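Long-range contacts in galactokinase (Bifidobacterium longum subsp. infantis, PDB 6TEP), which probably phosphorylates galactose with ATP, as a magnesium-dependent galactokinase of the GHMP kinase family: residues S104-G109 with E181-S186; K75-S80 with V87-L92. All coordinates share one frame; numbering follows the deposited sequence.

Contact 1 of 2, residues S104-G109 with E181-S186; sequences SAYPTG and EMAGAS. With ADP (adenosine-5'-diphosphate), chain H.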
ATOM      1  N   SER A 104     -10.932   5.270 -14.403  1.00 14.61           N
ATOM      2  CA  SER A 104     -11.987   4.251 -14.469  1.00 15.55           C
ATOM      3  C   SER A 104     -11.420   2.865 -14.807  1.00 14.64           C
ATOM      4  O   SER A 104     -12.179   1.856 -14.643  1.00 16.06           O
ATOM      5  CB  SER A 104     -13.093   4.605 -15.491  1.00 15.84           C
ATOM      6  OG  SER A 104     -12.567   4.614 -16.800  1.00 16.72           O
ATOM      7  N   ALA A 105     -10.177   2.804 -15.292  1.00 14.21           N
ATOM      8  CA  ALA A 105      -9.515   1.518 -15.558  1.00 15.25           C
ATOM      9  C   ALA A 105      -9.431   0.708 -14.246  1.00 15.04           C
ATOM     10  O   ALA A 105      -9.511  -0.501 -14.306  1.00 15.40           O
ATOM     11  CB  ALA A 105      -8.154   1.745 -16.149  1.00 17.57           C
ATOM     12  N   TYR A 106      -9.265   1.349 -13.102  1.00 13.53           N
ATOM     13  CA  TYR A 106      -9.054   0.629 -11.812  1.00 13.46           C
ATOM     14  C   TYR A 106     -10.306  -0.127 -11.414  1.00 12.54           C
ATOM     15  O   TYR A 106     -10.240  -1.358 -11.273  1.00 13.95           O
ATOM     16  CB  TYR A 106      -8.573   1.580 -10.735  1.00 14.35           C
ATOM     17  CG  TYR A 106      -7.186   2.082 -10.960  1.00 15.07           C
ATOM     18  CD1 TYR A 106      -6.121   1.331 -10.542  1.00 14.90           C
ATOM     19  CD2 TYR A 106      -6.903   3.313 -11.524  1.00 14.68           C
ATOM     20  CE1 TYR A 106      -4.809   1.759 -10.689  1.00 15.81           C
ATOM     21  CE2 TYR A 106      -5.595   3.728 -11.738  1.00 13.03           C
ATOM     22  CZ  TYR A 106      -4.528   3.003 -11.225  1.00 16.78           C
ATOM     23  OH  TYR A 106      -3.259   3.460 -11.484  1.00 16.63           O
ATOM     24  N   PRO A 107     -11.502   0.513 -11.322  1.00 14.37           N
ATOM     25  CA  PRO A 107     -12.718  -0.241 -11.009  1.00 15.32           C
ATOM     26  C   PRO A 107     -13.194  -1.150 -12.162  1.00 13.02           C
ATOM     27  O   PRO A 107     -13.576  -2.307 -11.920  1.00 12.56           O
ATOM     28  CB  PRO A 107     -13.765   0.824 -10.629  1.00 16.81           C
ATOM     29  CG  PRO A 107     -13.257   2.082 -11.271  1.00 17.49           C
ATOM     30  CD  PRO A 107     -11.730   1.976 -11.246  1.00 12.49           C
ATOM     31  N   THR A 108     -13.157  -0.666 -13.394  1.00 12.69           N
ATOM     32  CA  THR A 108     -13.717  -1.471 -14.471  1.00 16.01           C
ATOM     33  C   THR A 108     -12.852  -2.735 -14.616  1.00 15.44           C
ATOM     34  O   THR A 108     -13.438  -3.831 -14.808  1.00 14.76           O
ATOM     35  CB  THR A 108     -13.743  -0.658 -15.767  1.00 14.53           C
ATOM     36  OG1 THR A 108     -14.396   0.599 -15.527  1.00 16.00           O
ATOM     37  CG2 THR A 108     -14.438  -1.432 -16.845  1.00 16.43           C
ATOM     38  N   GLY A 109     -11.531  -2.624 -14.426  1.00 13.78           N
ATOM     39  CA  GLY A 109     -10.583  -3.760 -14.627  1.00 14.04           C
ATOM     40  C   GLY A 109     -10.816  -4.825 -13.553  1.00 11.25           C
ATOM     41  O   GLY A 109     -10.544  -5.993 -13.802  1.00 12.78           O
ATOM     42  N   GLU A 181      -2.906  -5.053 -15.481  1.00 18.94           N
ATOM     43  CA  GLU A 181      -3.309  -5.401 -16.861  1.00 21.06           C
ATOM     44  C   GLU A 181      -4.357  -4.453 -17.418  1.00 17.24           C
ATOM     45  O   GLU A 181      -4.331  -4.228 -18.680  1.00 26.43           O
ATOM     46  CB  GLU A 181      -3.832  -6.839 -16.890  1.00 20.48           C
ATOM     47  CG  GLU A 181      -2.706  -7.841 -16.683  1.00 20.77           C
ATOM     48  CD  GLU A 181      -3.109  -9.288 -16.876  1.00 28.17           C
ATOM     49  OE1 GLU A 181      -3.868  -9.545 -17.834  1.00 35.71           O
ATOM     50  OE2 GLU A 181      -2.693 -10.145 -16.055  1.00 33.77           O
ATOM     51  N   MET A 182      -5.196  -3.855 -16.580  1.00 18.34           N
ATOM     52  CA  MET A 182      -6.157  -2.827 -17.102  1.00 21.56           C
ATOM     53  C   MET A 182      -5.560  -1.399 -17.030  1.00 16.95           C
ATOM     54  O   MET A 182      -5.494  -0.705 -18.069  1.00 19.74           O
ATOM     55  CB  MET A 182      -7.532  -2.855 -16.413  1.00 19.68           C
ATOM     56  CG  MET A 182      -8.615  -2.202 -17.298  1.00 18.41           C
ATOM     57  SD  MET A 182      -8.756  -2.694 -19.045  1.00 19.86           S
ATOM     58  CE  MET A 182      -9.535  -4.274 -18.768  1.00 18.47           C
ATOM     59  N   ALA A 183      -5.070  -1.002 -15.868  1.00 19.84           N
ATOM     60  CA  ALA A 183      -4.536   0.356 -15.646  1.00 20.69           C
ATOM     61  C   ALA A 183      -3.103   0.439 -16.167  1.00 22.37           C
ATOM     62  O   ALA A 183      -2.644   1.563 -16.436  1.00 26.67           O
ATOM     63  CB  ALA A 183      -4.621   0.685 -14.200  1.00 20.54           C
ATOM     64  N   GLY A 184      -2.401  -0.691 -16.212  1.00 16.78           N
ATOM     65  CA  GLY A 184      -1.043  -0.748 -16.760  1.00 18.50           C
ATOM     66  C   GLY A 184      -0.015  -0.304 -15.754  1.00 18.44           C
ATOM     67  O   GLY A 184       1.011   0.150 -16.182  1.00 22.49           O
ATOM     68  N   ALA A 185      -0.326  -0.412 -14.456  1.00 17.59           N
ATOM     69  CA  ALA A 185       0.560  -0.007 -13.344  1.00 23.36           C
ATOM     70  C   ALA A 185       1.059  -1.271 -12.675  1.00 29.00           C
ATOM     71  O   ALA A 185       0.254  -1.958 -12.074  1.00 28.13           O
ATOM     72  CB  ALA A 185      -0.224   0.816 -12.346  1.00 28.05           C
ATOM     73  N   SER A 186       2.342  -1.538 -12.753  1.00 26.39           N
ATOM     74  CA  SER A 186       2.976  -2.657 -12.019  1.00 24.90           C
ATOM     75  C   SER A 186       2.750  -2.533 -10.498  1.00 24.51           C
ATOM     76  O   SER A 186       3.047  -1.463  -9.948  1.00 27.93           O
ATOM     77  CB  SER A 186       4.426  -2.756 -12.371  1.00 33.96           C
ATOM     78  OG  SER A 186       4.948  -3.934 -11.806  1.00 42.55           O
TER
HETATM   79  PB  ADP H 504      -1.269   5.842  -4.888  1.00 16.14           P
HETATM   80  O1B ADP H 504      -2.360   6.689  -4.262  1.00 16.03           O
HETATM   81  O2B ADP H 504      -1.643   4.399  -4.914  1.00 13.79           O
HETATM   82  O3B ADP H 504       0.098   6.077  -4.225  1.00 18.52           O
HETATM   83  PA  ADP H 504      -1.389   5.533  -7.748  1.00 16.10           P
HETATM   84  O1A ADP H 504      -1.034   4.070  -7.757  1.00 14.69           O
HETATM   85  O2A ADP H 504      -0.788   6.290  -8.868  1.00 17.68           O
HETATM   86  O3A ADP H 504      -1.022   6.267  -6.397  1.00 16.39           O
HETATM   87  O5' ADP H 504      -2.992   5.589  -7.776  1.00 17.46           O
HETATM   88  C5' ADP H 504      -3.645   6.856  -7.937  1.00 17.70           C
HETATM   89  C4' ADP H 504      -4.526   6.783  -9.157  1.00 19.07           C
HETATM   90  O4' ADP H 504      -5.642   5.927  -8.864  1.00 16.60           O
HETATM   91  C3' ADP H 504      -5.123   8.136  -9.518  1.00 16.27           C
HETATM   92  O3' ADP H 504      -4.270   8.846 -10.387  1.00 18.40           O
HETATM   93  C2' ADP H 504      -6.427   7.718 -10.204  1.00 14.51           C
HETATM   94  O2' ADP H 504      -6.150   7.259 -11.492  1.00 18.08           O
HETATM   95  C1' ADP H 504      -6.831   6.564  -9.288  1.00 17.03           C
HETATM   96  N9  ADP H 504      -7.570   6.996  -8.113  1.00 16.21           N
HETATM   97  C8  ADP H 504      -7.267   6.689  -6.803  1.00 17.94           C
HETATM   98  N7  ADP H 504      -8.138   7.174  -5.952  1.00 15.21           N
HETATM   99  C5  ADP H 504      -9.124   7.777  -6.755  1.00 17.45           C
HETATM  100  C6  ADP H 504     -10.322   8.465  -6.465  1.00 15.07           C
HETATM  101  N6  ADP H 504     -10.799   8.687  -5.241  1.00 16.55           N
HETATM  102  N1  ADP H 504     -11.061   8.924  -7.517  1.00 16.41           N
HETATM  103  C2  ADP H 504     -10.611   8.732  -8.754  1.00 14.59           C
HETATM  104  N3  ADP H 504      -9.480   8.149  -9.147  1.00 16.56           N
HETATM  105  C4  ADP H 504      -8.779   7.665  -8.083  1.00 17.13           C

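Contact 2 of 2, residues K75-S80 with V87-L92; sequences KVRVVS and VAEADL. With ADP (adenosine-5'-diphosphate), chain H.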
ATOM      1  N   LYS A  75     -22.522  -2.784 -19.077  1.00 18.52           N
ATOM      2  CA  LYS A  75     -22.097  -1.368 -18.990  1.00 22.04           C
ATOM      3  C   LYS A  75     -21.492  -1.166 -17.606  1.00 17.54           C
ATOM      4  O   LYS A  75     -22.100  -1.624 -16.630  1.00 17.26           O
ATOM      5  CB  LYS A  75     -23.239  -0.372 -19.236  1.00 28.75           C
ATOM      6  CG  LYS A  75     -23.567  -0.093 -20.720  1.00 37.85           C
ATOM      7  CD  LYS A  75     -24.582   1.006 -21.017  1.00 33.58           C
ATOM      8  CE  LYS A  75     -24.532   1.502 -22.454  0.50 37.56           C
ATOM      9  NZ  LYS A  75     -25.872   1.541 -23.096  0.50 35.94           N
ATOM     10  N   VAL A  76     -20.385  -0.435 -17.564  1.00 17.44           N
ATOM     11  CA  VAL A  76     -19.771   0.082 -16.311  1.00 17.21           C
ATOM     12  C   VAL A  76     -19.710   1.618 -16.361  1.00 14.28           C
ATOM     13  O   VAL A  76     -18.929   2.169 -17.140  1.00 17.25           O
ATOM     14  CB  VAL A  76     -18.402  -0.535 -15.960  1.00 16.40           C
ATOM     15  CG1 VAL A  76     -17.979   0.042 -14.632  1.00 17.28           C
ATOM     16  CG2 VAL A  76     -18.395  -2.074 -15.969  1.00 15.60           C
ATOM     17  N   ARG A  77     -20.418   2.238 -15.428  1.00 12.54           N
ATOM     18  CA  ARG A  77     -20.434   3.704 -15.178  1.00 13.25           C
ATOM     19  C   ARG A  77     -19.771   3.931 -13.808  1.00 12.85           C
ATOM     20  O   ARG A  77     -20.196   3.327 -12.853  1.00 13.82           O
ATOM     21  CB  ARG A  77     -21.852   4.277 -15.242  1.00 14.88           C
ATOM     22  CG  ARG A  77     -22.511   4.134 -16.590  1.00 14.18           C
ATOM     23  CD  ARG A  77     -23.717   4.931 -16.649  1.00 15.98           C
ATOM     24  NE  ARG A  77     -24.710   4.409 -15.784  1.00 17.94           N
ATOM     25  CZ  ARG A  77     -25.850   4.969 -15.558  1.00 20.67           C
ATOM     26  NH1 ARG A  77     -26.136   6.093 -16.165  1.00 19.94           N
ATOM     27  NH2 ARG A  77     -26.666   4.439 -14.688  1.00 18.76           N
ATOM     28  N   VAL A  78     -18.764   4.778 -13.760  1.00 14.41           N
ATOM     29  CA  VAL A  78     -18.183   5.176 -12.451  1.00 11.59           C
ATOM     30  C   VAL A  78     -18.073   6.690 -12.362  1.00 12.94           C
ATOM     31  O   VAL A  78     -17.726   7.326 -13.332  1.00 15.89           O
ATOM     32  CB  VAL A  78     -16.836   4.478 -12.191  1.00 12.78           C
ATOM     33  CG1 VAL A  78     -17.019   3.012 -12.007  1.00 15.08           C
ATOM     34  CG2 VAL A  78     -15.795   4.732 -13.264  1.00 17.63           C
ATOM     35  N   VAL A  79     -18.203   7.199 -11.139  1.00 11.82           N
ATOM     36  CA  VAL A  79     -17.961   8.627 -10.893  1.00 12.20           C
ATOM     37  C   VAL A  79     -17.199   8.735  -9.558  1.00 14.03           C
ATOM     38  O   VAL A  79     -17.350   7.808  -8.686  1.00 14.16           O
ATOM     39  CB  VAL A  79     -19.289   9.359 -10.861  1.00 16.36           C
ATOM     40  CG1 VAL A  79     -20.094   9.004  -9.641  1.00 14.84           C
ATOM     41  CG2 VAL A  79     -19.103  10.842 -10.989  1.00 19.09           C
ATOM     42  N   SER A  80     -16.487   9.827  -9.357  1.00 14.63           N
ATOM     43  CA  SER A  80     -15.689  10.022  -8.130  1.00 15.21           C
ATOM     44  C   SER A  80     -15.855  11.456  -7.684  1.00 15.41           C
ATOM     45  O   SER A  80     -15.923  12.352  -8.535  1.00 14.95           O
ATOM     46  CB  SER A  80     -14.246   9.699  -8.376  1.00 16.33           C
ATOM     47  OG  SER A  80     -13.393  10.230  -7.402  1.00 18.06           O
ATOM     48  N   VAL A  87     -18.672  11.478 -15.491  1.00 21.64           N
ATOM     49  CA  VAL A  87     -19.006  10.035 -15.414  1.00 17.44           C
ATOM     50  C   VAL A  87     -18.227   9.279 -16.487  1.00 18.91           C
ATOM     51  O   VAL A  87     -18.354   9.603 -17.700  1.00 22.99           O
ATOM     52  CB  VAL A  87     -20.520   9.765 -15.536  1.00 18.38           C
ATOM     53  CG1 VAL A  87     -20.804   8.268 -15.537  1.00 18.14           C
ATOM     54  CG2 VAL A  87     -21.331  10.432 -14.446  1.00 22.95           C
ATOM     55  N   ALA A  88     -17.562   8.209 -16.069  1.00 13.99           N
ATOM     56  CA  ALA A  88     -16.761   7.431 -17.024  1.00 18.40           C
ATOM     57  C   ALA A  88     -17.624   6.228 -17.400  1.00 20.66           C
ATOM     58  O   ALA A  88     -18.265   5.601 -16.459  1.00 20.62           O
ATOM     59  CB  ALA A  88     -15.408   7.049 -16.436  1.00 15.87           C
ATOM     60  N   GLU A  89     -17.694   5.884 -18.677  1.00 19.07           N
ATOM     61  CA  GLU A  89     -18.519   4.695 -19.081  1.00 19.12           C
ATOM     62  C   GLU A  89     -17.683   3.768 -19.964  1.00 17.83           C
ATOM     63  O   GLU A  89     -16.990   4.274 -20.805  1.00 21.94           O
ATOM     64  CB  GLU A  89     -19.807   5.109 -19.816  1.00 20.88           C
ATOM     65  CG  GLU A  89     -20.706   3.914 -20.216  1.00 21.65           C
ATOM     66  CD  GLU A  89     -21.979   4.260 -20.983  1.00 26.67           C
ATOM     67  OE1 GLU A  89     -22.185   3.690 -22.138  0.50 23.33           O
ATOM     68  OE2 GLU A  89     -22.798   5.080 -20.415  0.50 23.55           O
ATOM     69  N   ALA A  90     -17.751   2.444 -19.722  1.00 17.14           N
ATOM     70  CA  ALA A  90     -17.057   1.428 -20.541  1.00 17.42           C
ATOM     71  C   ALA A  90     -18.031   0.267 -20.686  1.00 20.39           C
ATOM     72  O   ALA A  90     -19.069   0.263 -19.993  1.00 21.93           O
ATOM     73  CB  ALA A  90     -15.731   0.969 -19.933  1.00 17.78           C
ATOM     74  N   ASP A  91     -17.671  -0.699 -21.522  1.00 22.65           N
ATOM     75  CA  ASP A  91     -18.448  -1.943 -21.615  1.00 20.20           C
ATOM     76  C   ASP A  91     -17.515  -3.131 -21.416  1.00 18.57           C
ATOM     77  O   ASP A  91     -16.465  -3.168 -22.094  1.00 21.78           O
ATOM     78  CB  ASP A  91     -19.239  -2.014 -22.914  1.00 22.80           C
ATOM     79  CG  ASP A  91     -20.448  -2.901 -22.751  1.00 27.25           C
ATOM     80  OD1 ASP A  91     -20.238  -4.120 -22.479  1.00 24.28           O
ATOM     81  OD2 ASP A  91     -21.591  -2.366 -22.990  1.00 44.71           O
ATOM     82  N   LEU A  92     -17.940  -4.083 -20.583  1.00 20.57           N
ATOM     83  CA  LEU A  92     -17.149  -5.311 -20.313  1.00 19.58           C
ATOM     84  C   LEU A  92     -17.164  -6.323 -21.458  1.00 18.64           C
ATOM     85  O   LEU A  92     -16.212  -7.042 -21.523  1.00 17.97           O
ATOM     86  CB  LEU A  92     -17.628  -5.947 -19.014  1.00 19.71           C
ATOM     87  CG  LEU A  92     -17.450  -5.091 -17.779  1.00 17.43           C
ATOM     88  CD1 LEU A  92     -18.278  -5.686 -16.656  1.00 15.30           C
ATOM     89  CD2 LEU A  92     -15.950  -5.023 -17.391  1.00 17.93           C
TER
HETATM   90  PB  ADP H 504      -1.269   5.842  -4.888  1.00 16.14           P
HETATM   91  O1B ADP H 504      -2.360   6.689  -4.262  1.00 16.03           O
HETATM   92  O2B ADP H 504      -1.643   4.399  -4.914  1.00 13.79           O
HETATM   93  O3B ADP H 504       0.098   6.077  -4.225  1.00 18.52           O
HETATM   94  PA  ADP H 504      -1.389   5.533  -7.748  1.00 16.10           P
HETATM   95  O1A ADP H 504      -1.034   4.070  -7.757  1.00 14.69           O
HETATM   96  O2A ADP H 504      -0.788   6.290  -8.868  1.00 17.68           O
HETATM   97  O3A ADP H 504      -1.022   6.267  -6.397  1.00 16.39           O
HETATM   98  O5' ADP H 504      -2.992   5.589  -7.776  1.00 17.46           O
HETATM   99  C5' ADP H 504      -3.645   6.856  -7.937  1.00 17.70           C
HETATM  100  C4' ADP H 504      -4.526   6.783  -9.157  1.00 19.07           C
HETATM  101  O4' ADP H 504      -5.642   5.927  -8.864  1.00 16.60           O
HETATM  102  C3' ADP H 504      -5.123   8.136  -9.518  1.00 16.27           C
HETATM  103  O3' ADP H 504      -4.270   8.846 -10.387  1.00 18.40           O
HETATM  104  C2' ADP H 504      -6.427   7.718 -10.204  1.00 14.51           C
HETATM  105  O2' ADP H 504      -6.150   7.259 -11.492  1.00 18.08           O
HETATM  106  C1' ADP H 504      -6.831   6.564  -9.288  1.00 17.03           C
HETATM  107  N9  ADP H 504      -7.570   6.996  -8.113  1.00 16.21           N
HETATM  108  C8  ADP H 504      -7.267   6.689  -6.803  1.00 17.94           C
HETATM  109  N7  ADP H 504      -8.138   7.174  -5.952  1.00 15.21           N
HETATM  110  C5  ADP H 504      -9.124   7.777  -6.755  1.00 17.45           C
HETATM  111  C6  ADP H 504     -10.322   8.465  -6.465  1.00 15.07           C
HETATM  112  N6  ADP H 504     -10.799   8.687  -5.241  1.00 16.55           N
HETATM  113  N1  ADP H 504     -11.061   8.924  -7.517  1.00 16.41           N
HETATM  114  C2  ADP H 504     -10.611   8.732  -8.754  1.00 14.59           C
HETATM  115  N3  ADP H 504      -9.480   8.149  -9.147  1.00 16.56           N
HETATM  116  C4  ADP H 504      -8.779   7.665  -8.083  1.00 17.13           C

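Contact 1 of 2, residues S104-G109 with E181-S186
Beside the ribose of the nucleotide site of the GHMP kinase fold, the first turn of helix 105-116 packs against the end of helix 165-182 and the residues after it, with Tyr106 and Ala183 in the middle. The methyl CB of Ala183 sits over one face of the Tyr106 ring, 3.8 Å from the ring centroid and 17° off the normal: a CH-pi contact, slightly offset toward the rim. Although the first side-chain bond of Tyr106 leads away from 181-186, CG lies anti to the carbonyl carbon (chi1 -69°) and the ring swings back toward Ala183. Its hydroxyl OH ends 4.1 Å from Ala185 CB, while CE2 on the nucleotide side comes within 3.6 Å of ADP O2', which meets the ring obliquely.

One helical turn on, Met182 covers the backbone of the first helix. Its CB is 3.6 Å from Gly109 CA, an approach possible because Gly109 has no side chain in the way, and its CG lies 3.6 Å from Ala105 O. Ala105 CB meets both neighbours, Ala183 CA at 3.9 Å and Met182 CG at 4.1 Å. Beyond the two segments, Tyr106 O accepts a hydrogen bond from Ser178 OG of helix 165-182, and Ala185 is backbone-bonded to the magnesium ligand Glu179.

Between 104-109 and 181-186 there is van der Waals and CH-pi packing but no polar bond, so the Ala183 methyl supports one face of the Tyr106 ring without fixing its rotation by a bond; helix 141-156 also packs on this side chain.

Contact 2 of 2, residues K75-S80 with V87-L92
The guanidinium of Arg77 and the carboxylate of Glu89 are turned 75° against each other on one face of the antiparallel hairpin formed by strands 75-80 and 86-91. Their side chains run side by side, and it is the aliphatic part of the arginine that meets the acid, with Arg77 CD 3.9 Å from Glu89 OE2; the NE of Arg77 is in a salt bridge with Asp126. Glu89 OE1 instead touches Lys75 CE, at 3.2 Å, while Lys75 NZ stays 4.4 Å from OE1, beyond a salt bridge. Asp91 shares this face and spends OD1 on Thr74 and Asp93.

Two hydrogen-bonded pairs zip the strands together, Val76 with Ala90 and Val78 with Ala88. The straightest bonds are Val76 N to Ala90 O (2.8 Å) and Ala88 N to Val78 O, each 177° at the hydrogen.

Those same four residues point to the opposite face, where Val76 and Val78 pack on helix 105-116 and Ala88 on Ser104 just before it. With chi1 at -177°, Val76 CG2 stands anti to the carbonyl carbon and beside the backbone N, and so faces Leu92, 3.6 Å from Leu92 CG. Val78 CG2 rests 3.9 Å from Ala88 CB. Strand 125-131 flanks 75-80 in parallel. At the far end of the first strand, Ser80 OG donates a 2.7 Å hydrogen bond to N1 of the ADP adenine.

Overall arrangement
Along the chain the two contacts come in series: the hairpin of contact 2 closes before helix 105-116, which follows strand 86-91, opens contact 1. Their centres are about 13 Å apart, on the same side of the centre of the chain, and helix 105-116 joins them. Ser104 and Thr108 pack on the hairpin, Ser104 CB lying 3.5 Å from Ala88 CB, while Ala105, Tyr106 and Gly109 turn to 181-186. The layers thus run from the edge of the mixed sheet through that helix to the end of helix 165-182. Both contacts reach ADP, so each lends one residue to the nucleotide's surroundings, Ser80 at the adenine and Tyr106 at the ribose.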